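Local structure of iron-regulated ABC transporter siderophore-binding protein SirA (3MWF) at residues Ile17-Tyr28 / Thr119-Lys129; Ser263-Trp271 / Lys282-Lys290. The protein probably captures iron-loaded staphyloferrin B at the cell surface of Staphylococcus aureus and delivers it to an ABC transporter for iron uptake. All coordinates share one frame; numbering follows the deposited sequence.

Contact 1. Residues Ile17-Tyr28 / Thr119-Lys129; sequences IKGKPKRVVTLY and TTKLMGKALGK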
loop_
_atom_site.group_PDB
_atom_site.type_symbol
_atom_site.label_atom_id
_atom_site.label_comp_id
_atom_site.label_asym_id
_atom_site.label_seq_id
_atom_site.Cartn_x
_atom_site.Cartn_y
_atom_site.Cartn_z
ATOM N N ILE A 17 24.547 3.641 -10.295
ATOM C CA ILE A 17 24.303 2.283 -10.758
ATOM C C ILE A 17 25.141 2.064 -12.006
ATOM O O ILE A 17 25.029 2.823 -12.978
ATOM C CB ILE A 17 22.799 2.067 -11.091
ATOM C CG1 ILE A 17 21.941 2.312 -9.836
ATOM C CG2 ILE A 17 22.562 0.665 -11.674
ATOM C CD1 ILE A 17 20.463 2.228 -10.065
ATOM N N LYS A 18 25.989 1.037 -11.980
ATOM C CA LYS A 18 26.745 0.688 -13.181
ATOM C C LYS A 18 26.037 -0.457 -13.892
ATOM O O LYS A 18 25.840 -1.524 -13.308
ATOM C CB LYS A 18 28.219 0.364 -12.857
ATOM C CG LYS A 18 29.042 1.584 -12.393
ATOM C CD LYS A 18 30.500 1.583 -12.901
ATOM C CE LYS A 18 31.487 0.891 -11.938
ATOM N NZ LYS A 18 31.514 -0.604 -12.076
ATOM N N GLY A 19 25.609 -0.216 -15.131
ATOM C CA GLY A 19 24.971 -1.248 -15.951
ATOM C C GLY A 19 23.460 -1.267 -15.836
ATOM O O GLY A 19 22.860 -0.383 -15.215
ATOM N N LYS A 20 22.840 -2.265 -16.464
ATOM C CA LYS A 20 21.413 -2.498 -16.326
ATOM C C LYS A 20 21.288 -3.601 -15.281
ATOM O O LYS A 20 21.643 -4.746 -15.551
ATOM C CB LYS A 20 20.802 -2.937 -17.658
ATOM C CG LYS A 20 19.394 -2.448 -17.870
ATOM C CD LYS A 20 18.711 -3.252 -18.963
ATOM C CE LYS A 20 17.249 -2.871 -19.097
ATOM N NZ LYS A 20 17.127 -1.515 -19.690
ATOM N N PRO A 21 20.840 -3.250 -14.059
ATOM C CA PRO A 21 20.830 -4.258 -13.002
ATOM C C PRO A 21 19.975 -5.459 -13.383
ATOM O O PRO A 21 18.900 -5.282 -13.950
ATOM C CB PRO A 21 20.195 -3.512 -11.811
ATOM C CG PRO A 21 20.506 -2.100 -12.051
ATOM C CD PRO A 21 20.393 -1.939 -13.558
ATOM N N LYS A 22 20.459 -6.662 -13.089
ATOM C CA LYS A 22 19.705 -7.887 -13.389
ATOM C C LYS A 22 19.413 -8.727 -12.147
ATOM O O LYS A 22 18.636 -9.687 -12.205
ATOM C CB LYS A 22 20.450 -8.740 -14.427
ATOM C CG LYS A 22 20.077 -8.423 -15.871
ATOM C CD LYS A 22 21.164 -7.637 -16.608
ATOM C CE LYS A 22 20.776 -7.413 -18.084
ATOM N NZ LYS A 22 19.409 -6.791 -18.247
ATOM N N ARG A 23 20.047 -8.384 -11.029
ATOM C CA ARG A 23 19.860 -9.108 -9.781
ATOM C C ARG A 23 19.393 -8.125 -8.711
ATOM O O ARG A 23 20.218 -7.525 -8.018
ATOM C CB ARG A 23 21.161 -9.783 -9.337
ATOM C CG ARG A 23 21.703 -10.800 -10.336
ATOM C CD ARG A 23 22.969 -11.468 -9.802
ATOM N NE ARG A 23 22.722 -12.223 -8.576
ATOM C CZ ARG A 23 22.139 -13.423 -8.534
ATOM N NH1 ARG A 23 21.760 -14.025 -9.661
ATOM N NH2 ARG A 23 21.944 -14.026 -7.367
ATOM N N VAL A 24 18.083 -7.931 -8.603
ATOM C CA VAL A 24 17.542 -6.922 -7.691
ATOM C C VAL A 24 16.939 -7.562 -6.442
ATOM O O VAL A 24 16.311 -8.626 -6.523
ATOM C CB VAL A 24 16.519 -5.996 -8.405
ATOM C CG1 VAL A 24 15.283 -6.771 -8.819
ATOM C CG2 VAL A 24 16.134 -4.806 -7.517
ATOM N N VAL A 25 17.173 -6.929 -5.292
ATOM C CA VAL A 25 16.621 -7.350 -4.012
ATOM C C VAL A 25 15.648 -6.260 -3.595
ATOM O O VAL A 25 16.017 -5.093 -3.545
ATOM C CB VAL A 25 17.715 -7.563 -2.950
ATOM C CG1 VAL A 25 17.104 -7.719 -1.551
ATOM C CG2 VAL A 25 18.561 -8.800 -3.317
ATOM N N THR A 26 14.413 -6.654 -3.287
ATOM C CA THR A 26 13.352 -5.709 -2.923
ATOM C C THR A 26 13.023 -5.844 -1.458
ATOM O O THR A 26 12.687 -6.938 -0.985
ATOM C CB THR A 26 12.100 -5.918 -3.812
ATOM O OG1 THR A 26 11.787 -7.323 -3.883
ATOM C CG2 THR A 26 12.348 -5.379 -5.198
ATOM N N LEU A 27 13.109 -4.727 -0.727
ATOM C CA LEU A 27 12.986 -4.728 0.746
ATOM C C LEU A 27 11.663 -4.207 1.290
ATOM O O LEU A 27 11.535 -4.010 2.487
ATOM C CB LEU A 27 14.139 -3.932 1.379
ATOM C CG LEU A 27 15.530 -4.500 1.030
ATOM C CD1 LEU A 27 16.596 -3.705 1.769
ATOM C CD2 LEU A 27 15.643 -5.969 1.415
ATOM N N TYR A 28 10.695 -3.966 0.407
ATOM C CA TYR A 28 9.323 -3.822 0.886
ATOM C C TYR A 28 8.332 -4.427 -0.099
ATOM O O TYR A 28 8.645 -4.564 -1.271
ATOM C CB TYR A 28 8.989 -2.360 1.213
ATOM C CG TYR A 28 9.125 -1.340 0.125
ATOM C CD1 TYR A 28 10.344 -0.668 -0.072
ATOM C CD2 TYR A 28 8.015 -0.937 -0.629
ATOM C CE1 TYR A 28 10.451 0.350 -1.036
ATOM C CE2 TYR A 28 8.120 0.060 -1.605
ATOM C CZ TYR A 28 9.330 0.721 -1.771
ATOM O OH TYR A 28 9.465 1.721 -2.708
ATOM N N THR A 119 7.393 4.453 -6.187
ATOM C CA THR A 119 8.153 3.193 -6.312
ATOM C C THR A 119 8.325 2.821 -7.795
ATOM O O THR A 119 9.413 2.445 -8.221
ATOM C CB THR A 119 7.420 2.070 -5.546
ATOM O OG1 THR A 119 7.243 2.510 -4.204
ATOM C CG2 THR A 119 8.212 0.760 -5.543
ATOM N N THR A 120 7.254 2.952 -8.578
ATOM C CA THR A 120 7.273 2.576 -9.997
ATOM C C THR A 120 8.205 3.476 -10.800
ATOM O O THR A 120 9.018 2.988 -11.586
ATOM C CB THR A 120 5.862 2.606 -10.598
ATOM O OG1 THR A 120 5.042 1.639 -9.924
ATOM C CG2 THR A 120 5.882 2.243 -12.082
ATOM N N LYS A 121 8.112 4.783 -10.565
ATOM C CA LYS A 121 9.030 5.742 -11.219
ATOM C C LYS A 121 10.492 5.510 -10.848
ATOM O O LYS A 121 11.350 5.433 -11.729
ATOM C CB LYS A 121 8.636 7.184 -10.874
ATOM C CG LYS A 121 7.356 7.637 -11.519
ATOM C CD LYS A 121 6.914 8.988 -10.926
ATOM C CE LYS A 121 5.401 9.013 -10.700
ATOM N NZ LYS A 121 4.880 10.396 -10.421
ATOM N N LEU A 122 10.774 5.393 -9.550
ATOM C CA LEU A 122 12.137 5.145 -9.078
ATOM C C LEU A 122 12.702 3.854 -9.658
ATOM O O LEU A 122 13.846 3.821 -10.122
ATOM C CB LEU A 122 12.183 5.079 -7.555
ATOM C CG LEU A 122 13.549 4.780 -6.931
ATOM C CD1 LEU A 122 14.567 5.838 -7.309
ATOM C CD2 LEU A 122 13.429 4.724 -5.427
ATOM N N MET A 123 11.919 2.784 -9.587
ATOM C CA MET A 123 12.414 1.500 -10.054
ATOM C C MET A 123 12.537 1.470 -11.564
ATOM O O MET A 123 13.461 0.831 -12.088
ATOM C CB MET A 123 11.570 0.352 -9.505
ATOM C CG MET A 123 11.759 0.172 -8.002
ATOM S SD MET A 123 10.839 -1.201 -7.275
ATOM C CE MET A 123 11.660 -2.571 -8.094
ATOM N N GLY A 124 11.657 2.202 -12.247
ATOM C CA GLY A 124 11.756 2.362 -13.700
ATOM C C GLY A 124 13.130 2.923 -14.070
ATOM O O GLY A 124 13.822 2.389 -14.958
ATOM N N LYS A 125 13.530 3.988 -13.375
ATOM C CA LYS A 125 14.829 4.624 -13.618
ATOM C C LYS A 125 16.014 3.710 -13.257
ATOM O O LYS A 125 16.966 3.588 -14.025
ATOM C CB LYS A 125 14.930 5.963 -12.889
ATOM C CG LYS A 125 16.132 6.797 -13.334
ATOM C CD LYS A 125 15.971 8.278 -12.989
ATOM C CE LYS A 125 17.271 9.067 -13.236
ATOM N NZ LYS A 125 17.785 8.937 -14.644
ATOM N N ALA A 126 15.924 3.060 -12.095
ATOM C CA ALA A 126 17.001 2.245 -11.579
ATOM C C ALA A 126 17.230 1.016 -12.442
ATOM O O ALA A 126 18.383 0.575 -12.608
ATOM C CB ALA A 126 16.721 1.844 -10.118
ATOM N N LEU A 127 16.148 0.483 -12.998
ATOM C CA LEU A 127 16.194 -0.779 -13.756
ATOM C C LEU A 127 16.382 -0.610 -15.265
ATOM O O LEU A 127 16.502 -1.619 -15.985
ATOM C CB LEU A 127 14.931 -1.614 -13.503
ATOM C CG LEU A 127 14.792 -2.227 -12.107
ATOM C CD1 LEU A 127 13.359 -2.709 -11.895
ATOM C CD2 LEU A 127 15.750 -3.382 -11.985
ATOM N N GLY A 128 16.410 0.641 -15.722
ATOM C CA GLY A 128 16.353 0.982 -17.151
ATOM C C GLY A 128 15.064 0.471 -17.777
ATOM O O GLY A 128 15.074 -0.100 -18.877
ATOM N N LYS A 129 13.959 0.640 -17.054
ATOM C CA LYS A 129 12.634 0.258 -17.533
ATOM C C LYS A 129 11.686 1.468 -17.488
ATOM O O LYS A 129 10.503 1.341 -17.127
ATOM C CB LYS A 129 12.068 -0.891 -16.690
ATOM C CG LYS A 129 12.860 -2.190 -16.745
ATOM C CD LYS A 129 12.625 -2.980 -18.013
ATOM C CE LYS A 129 13.343 -4.308 -17.926
ATOM N NZ LYS A 129 13.363 -4.988 -19.243
#
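Tyr28 and Thr119 approach each other from opposite directions at one end of this interface, where Tyr28 OH lies 2.8 Å from Thr119 OG1 in a hydrogen bond. The hydroxyl of Thr119 meets the phenol at its edge, in the plane of the ring, while the methyl CG2 also presses on Tyr28 OH. CG of Tyr28, the N-cap residue just after strand 24-26, sits between its backbone N and carbonyl carbon (chi1 58°), which turns the ring toward helix 116-127. The phenol oxygen has a second partner in Thr110, and Thr119 OG1 is also bonded to the carbonyl of Lys115, so the buried hydroxyls form a small polar chain.

Further along, the contact turns apolar. The Met123 chain, bent at chi3 (65°), carries its CE to 4.1 Å from Thr26 CG2, and the two side chains cross nearly at right angles; the hydroxyl of Thr26 is engaged elsewhere, by Thr32. Leu127 directs CD2 toward Pro21, with the prolyl CB 4.5 Å from that methyl. Ile17 CD1 rests against Ala126 CB at 3.8 Å, and CG and CD of Pro21 pack against the last helical turn, Pro21 CD lying 3.4 Å from Ala126 O.

At the other end Lys20 runs its aliphatic chain past Leu127 O and donates from NZ to Gly128 O, 2.6 Å away. The donor stands 26° out of the carbonyl plane. Gly128, at positive phi, closes helix 116-127 in a Schellman motif.

Packing of a helix on the parallel core of a mixed sheet, here strands 24-26 and 86-90, is characteristic of the alpha/beta lobes of siderophore-binding proteins of this family.

Contact 2. Residues Ser263-Trp271 / Lys282-Lys290; sequences SDDLDEITW and KLIDDLYEK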
loop_
_atom_site.group_PDB
_atom_site.type_symbol
_atom_site.label_atom_id
_atom_site.label_comp_id
_atom_site.label_asym_id
_atom_site.label_seq_id
_atom_site.Cartn_x
_atom_site.Cartn_y
_atom_site.Cartn_z
ATOM N N SER A 263 -18.487 -1.405 3.663
ATOM C CA SER A 263 -17.938 -2.611 3.019
ATOM C C SER A 263 -17.039 -3.332 3.988
ATOM O O SER A 263 -16.004 -2.795 4.387
ATOM C CB SER A 263 -17.162 -2.266 1.757
ATOM O OG SER A 263 -17.975 -1.666 0.761
ATOM N N ASP A 264 -17.449 -4.535 4.365
ATOM C CA ASP A 264 -16.826 -5.309 5.414
ATOM C C ASP A 264 -15.975 -6.391 4.774
ATOM O O ASP A 264 -16.081 -6.625 3.587
ATOM C CB ASP A 264 -17.924 -5.980 6.257
ATOM C CG ASP A 264 -17.631 -5.916 7.715
ATOM O OD1 ASP A 264 -16.431 -5.806 8.077
ATOM O OD2 ASP A 264 -18.605 -5.972 8.516
ATOM N N ASP A 265 -15.157 -7.066 5.570
ATOM C CA ASP A 265 -14.279 -8.132 5.041
ATOM C C ASP A 265 -13.685 -7.875 3.646
ATOM O O ASP A 265 -13.963 -8.567 2.668
ATOM C CB ASP A 265 -14.973 -9.483 5.075
ATOM C CG ASP A 265 -14.531 -10.311 6.246
ATOM O OD1 ASP A 265 -15.037 -10.050 7.370
ATOM O OD2 ASP A 265 -13.673 -11.199 6.043
ATOM N N LEU A 266 -12.898 -6.826 3.574
ATOM C CA LEU A 266 -12.129 -6.533 2.393
ATOM C C LEU A 266 -10.836 -7.326 2.509
ATOM O O LEU A 266 -10.410 -7.622 3.616
ATOM C CB LEU A 266 -11.831 -5.046 2.383
ATOM C CG LEU A 266 -13.083 -4.169 2.350
ATOM C CD1 LEU A 266 -12.658 -2.729 2.523
ATOM C CD2 LEU A 266 -13.811 -4.364 1.023
ATOM N N ASP A 267 -10.224 -7.648 1.381
ATOM C CA ASP A 267 -8.974 -8.411 1.397
ATOM C C ASP A 267 -7.847 -7.496 1.847
ATOM O O ASP A 267 -7.510 -6.546 1.135
ATOM C CB ASP A 267 -8.661 -8.934 -0.005
ATOM C CG ASP A 267 -7.636 -10.023 0.021
ATOM O OD1 ASP A 267 -6.566 -9.873 0.668
ATOM O OD2 ASP A 267 -7.909 -11.077 -0.564
ATOM N N GLU A 268 -7.264 -7.785 3.005
ATOM C CA GLU A 268 -6.142 -6.954 3.517
ATOM C C GLU A 268 -4.953 -6.868 2.554
ATOM O O GLU A 268 -4.203 -5.885 2.586
ATOM C CB GLU A 268 -5.661 -7.446 4.896
ATOM C CG GLU A 268 -5.089 -8.893 4.848
ATOM C CD GLU A 268 -4.622 -9.411 6.186
ATOM O OE1 GLU A 268 -4.179 -8.659 7.074
ATOM O OE2 GLU A 268 -4.695 -10.635 6.365
ATOM N N ILE A 269 -4.753 -7.898 1.718
ATOM C CA ILE A 269 -3.590 -7.889 0.809
ATOM C C ILE A 269 -3.775 -6.829 -0.270
ATOM O O ILE A 269 -2.895 -5.999 -0.490
ATOM C CB ILE A 269 -3.349 -9.288 0.200
ATOM C CG1 ILE A 269 -3.059 -10.261 1.334
ATOM C CG2 ILE A 269 -2.190 -9.249 -0.806
ATOM C CD1 ILE A 269 -3.053 -11.741 0.859
ATOM N N THR A 270 -4.956 -6.833 -0.880
ATOM C CA THR A 270 -5.321 -5.808 -1.869
ATOM C C THR A 270 -5.355 -4.398 -1.265
ATOM O O THR A 270 -4.863 -3.436 -1.874
ATOM C CB THR A 270 -6.686 -6.139 -2.452
ATOM O OG1 THR A 270 -6.540 -7.345 -3.200
ATOM C CG2 THR A 270 -7.199 -5.027 -3.411
ATOM N N TRP A 271 -5.964 -4.303 -0.086
ATOM C CA TRP A 271 -6.279 -3.013 0.502
ATOM C C TRP A 271 -5.133 -2.360 1.248
ATOM O O TRP A 271 -5.189 -1.150 1.507
ATOM C CB TRP A 271 -7.539 -3.095 1.377
ATOM C CG TRP A 271 -8.779 -3.058 0.519
ATOM C CD1 TRP A 271 -9.309 -4.097 -0.215
ATOM C CD2 TRP A 271 -9.589 -1.913 0.252
ATOM N NE1 TRP A 271 -10.420 -3.656 -0.914
ATOM C CE2 TRP A 271 -10.606 -2.319 -0.650
ATOM C CE3 TRP A 271 -9.555 -0.574 0.684
ATOM C CZ2 TRP A 271 -11.598 -1.433 -1.111
ATOM C CZ3 TRP A 271 -10.536 0.310 0.229
ATOM C CH2 TRP A 271 -11.554 -0.128 -0.660
ATOM N N LYS A 282 -6.423 -3.896 -8.829
ATOM C CA LYS A 282 -7.361 -4.741 -8.111
ATOM C C LYS A 282 -8.269 -4.006 -7.117
ATOM O O LYS A 282 -9.436 -4.341 -6.975
ATOM C CB LYS A 282 -6.616 -5.879 -7.426
ATOM C CG LYS A 282 -7.504 -6.938 -6.852
ATOM C CD LYS A 282 -7.877 -7.929 -7.947
ATOM C CE LYS A 282 -8.435 -9.191 -7.342
ATOM N NZ LYS A 282 -9.836 -8.948 -6.896
ATOM N N LEU A 283 -7.716 -3.034 -6.401
ATOM C CA LEU A 283 -8.508 -2.247 -5.459
ATOM C C LEU A 283 -9.633 -1.500 -6.201
ATOM O O LEU A 283 -10.802 -1.556 -5.788
ATOM C CB LEU A 283 -7.592 -1.304 -4.649
ATOM C CG LEU A 283 -8.192 -0.605 -3.422
ATOM C CD1 LEU A 283 -7.080 -0.074 -2.504
ATOM C CD2 LEU A 283 -9.127 0.547 -3.829
ATOM N N ILE A 284 -9.297 -0.897 -7.329
ATOM C CA ILE A 284 -10.296 -0.185 -8.157
ATOM C C ILE A 284 -11.400 -1.159 -8.625
ATOM O O ILE A 284 -12.603 -0.856 -8.552
ATOM C CB ILE A 284 -9.633 0.557 -9.347
ATOM C CG1 ILE A 284 -8.667 1.661 -8.834
ATOM C CG2 ILE A 284 -10.720 1.226 -10.199
ATOM C CD1 ILE A 284 -7.718 2.316 -9.881
ATOM N N ASP A 285 -10.999 -2.353 -9.058
ATOM C CA ASP A 285 -11.983 -3.400 -9.409
ATOM C C ASP A 285 -12.886 -3.733 -8.230
ATOM O O ASP A 285 -14.103 -3.884 -8.398
ATOM C CB ASP A 285 -11.273 -4.692 -9.844
ATOM C CG ASP A 285 -10.741 -4.635 -11.244
ATOM O OD1 ASP A 285 -11.077 -3.703 -12.022
ATOM O OD2 ASP A 285 -9.969 -5.569 -11.567
ATOM N N ASP A 286 -12.292 -3.868 -7.039
ATOM C CA ASP A 286 -13.043 -4.128 -5.814
ATOM C C ASP A 286 -14.119 -3.076 -5.576
ATOM O O ASP A 286 -15.240 -3.405 -5.194
ATOM C CB ASP A 286 -12.109 -4.166 -4.605
ATOM C CG ASP A 286 -11.482 -5.522 -4.391
ATOM O OD1 ASP A 286 -11.783 -6.446 -5.172
ATOM O OD2 ASP A 286 -10.684 -5.659 -3.431
ATOM N N LEU A 287 -13.758 -1.814 -5.794
ATOM C CA LEU A 287 -14.681 -0.700 -5.626
ATOM C C LEU A 287 -15.890 -0.771 -6.566
ATOM O O LEU A 287 -17.013 -0.558 -6.124
ATOM C CB LEU A 287 -13.950 0.623 -5.811
ATOM C CG LEU A 287 -13.005 1.003 -4.673
ATOM C CD1 LEU A 287 -12.216 2.216 -5.128
ATOM C CD2 LEU A 287 -13.778 1.279 -3.373
ATOM N N TYR A 288 -15.670 -1.104 -7.835
ATOM C CA TYR A 288 -16.815 -1.316 -8.745
ATOM C C TYR A 288 -17.782 -2.340 -8.165
ATOM O O TYR A 288 -19.001 -2.140 -8.173
ATOM C CB TYR A 288 -16.339 -1.766 -10.115
ATOM C CG TYR A 288 -15.915 -0.655 -11.036
ATOM C CD1 TYR A 288 -16.860 0.121 -11.713
ATOM C CD2 TYR A 288 -14.575 -0.400 -11.264
ATOM C CE1 TYR A 288 -16.464 1.122 -12.580
ATOM C CE2 TYR A 288 -14.159 0.586 -12.127
ATOM C CZ TYR A 288 -15.113 1.363 -12.783
ATOM O OH TYR A 288 -14.678 2.341 -13.637
ATOM N N GLU A 289 -17.240 -3.431 -7.624
ATOM C CA GLU A 289 -18.059 -4.491 -7.036
ATOM C C GLU A 289 -18.733 -4.097 -5.715
ATOM O O GLU A 289 -19.947 -4.260 -5.572
ATOM C CB GLU A 289 -17.204 -5.753 -6.850
ATOM C CG GLU A 289 -17.954 -6.969 -6.420
ATOM C CD GLU A 289 -17.004 -8.038 -5.940
ATOM O OE1 GLU A 289 -16.211 -8.500 -6.780
ATOM O OE2 GLU A 289 -17.029 -8.375 -4.733
ATOM N N LYS A 290 -17.960 -3.577 -4.761
ATOM C CA LYS A 290 -18.482 -3.278 -3.436
ATOM C C LYS A 290 -19.459 -2.105 -3.477
ATOM O O LYS A 290 -20.371 -2.047 -2.653
ATOM C CB LYS A 290 -17.364 -2.998 -2.407
ATOM C CG LYS A 290 -16.386 -4.182 -2.138
ATOM C CD LYS A 290 -17.053 -5.443 -1.608
ATOM C CE LYS A 290 -15.995 -6.556 -1.320
ATOM N NZ LYS A 290 -15.466 -7.216 -2.546
HETATM O O HOH W 1 -20.100 -3.057 -0.056
HETATM O O HOH W 2 -11.574 -7.113 -1.100
HETATM O O HOH W 3 -9.305 -7.985 -3.637
#
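Trp271 lays its indole across Leu283 and reaches past Asp286 to Leu287. From CB the side chain leaves with CG anti to the carbonyl carbon (chi1 -80°), a setting that brings the indole alongside helix 277-290. In the conformer of Asp286 described here, one of two, CD1, the first ring atom on the pyrrole side, passes 3.8 Å from Asp286 OD2. In that same conformer the neighbouring NE1 donates to this oxygen at 3.2 Å, a bent bond of 137° that uses the anti lone pair of OD2; the acceptor lies somewhat out of the indole plane. OD2 there receives two more donors, water 2 and water 3. They link it to the backbone N of Asp267 and to Thr270 OG1 respectively, so the carboxylate, on helix 277-290, is joined to the start of helix 268-273.

Beyond NE1 the indole is sandwiched. Leu283 CG sits 4.0 Å from the centroid of the six-membered ring, almost on its normal, in a CH-pi contact, and its CD1 approaches Trp271 CE3. Leu266 CD1 covers the opposite face, 3.7 Å above the ring plane. At the far end Trp271 CH2 touches Leu287 CD2 (3.8 Å), which meets the ring at its edge.

Asn272 and Leu273, which follow directly, line the siderophore pocket. The indole is thus wedged between the loop leading into helix 268-273 and the flank of helix 277-290. Phe224 of strand 222-227 and Ala181 of helix 179-187 also pack on it, while Leu287 touches Phe147 of the long helix 130-155.

From the N terminus, the chain runs through the small hairpin of strands 6-10 and 13-17 into strand 24-26. Contact 1 closes when helix 116-127 returns to this region after some 90 intervening residues that supply the rest of the first sheet. The long helix 130-155 then carries the chain over to the second sheet. Contact 2 closes a far shorter loop, only 10 residues lying between its segments, and ties the end of strand 262-263 and helix 268-273 to the C-terminal helix 277-290. The two contacts follow in series, neither nested nor crossed. Their centres lie 29 Å apart on opposite sides of the chain's centre, one in each lobe flanking the bound siderophore.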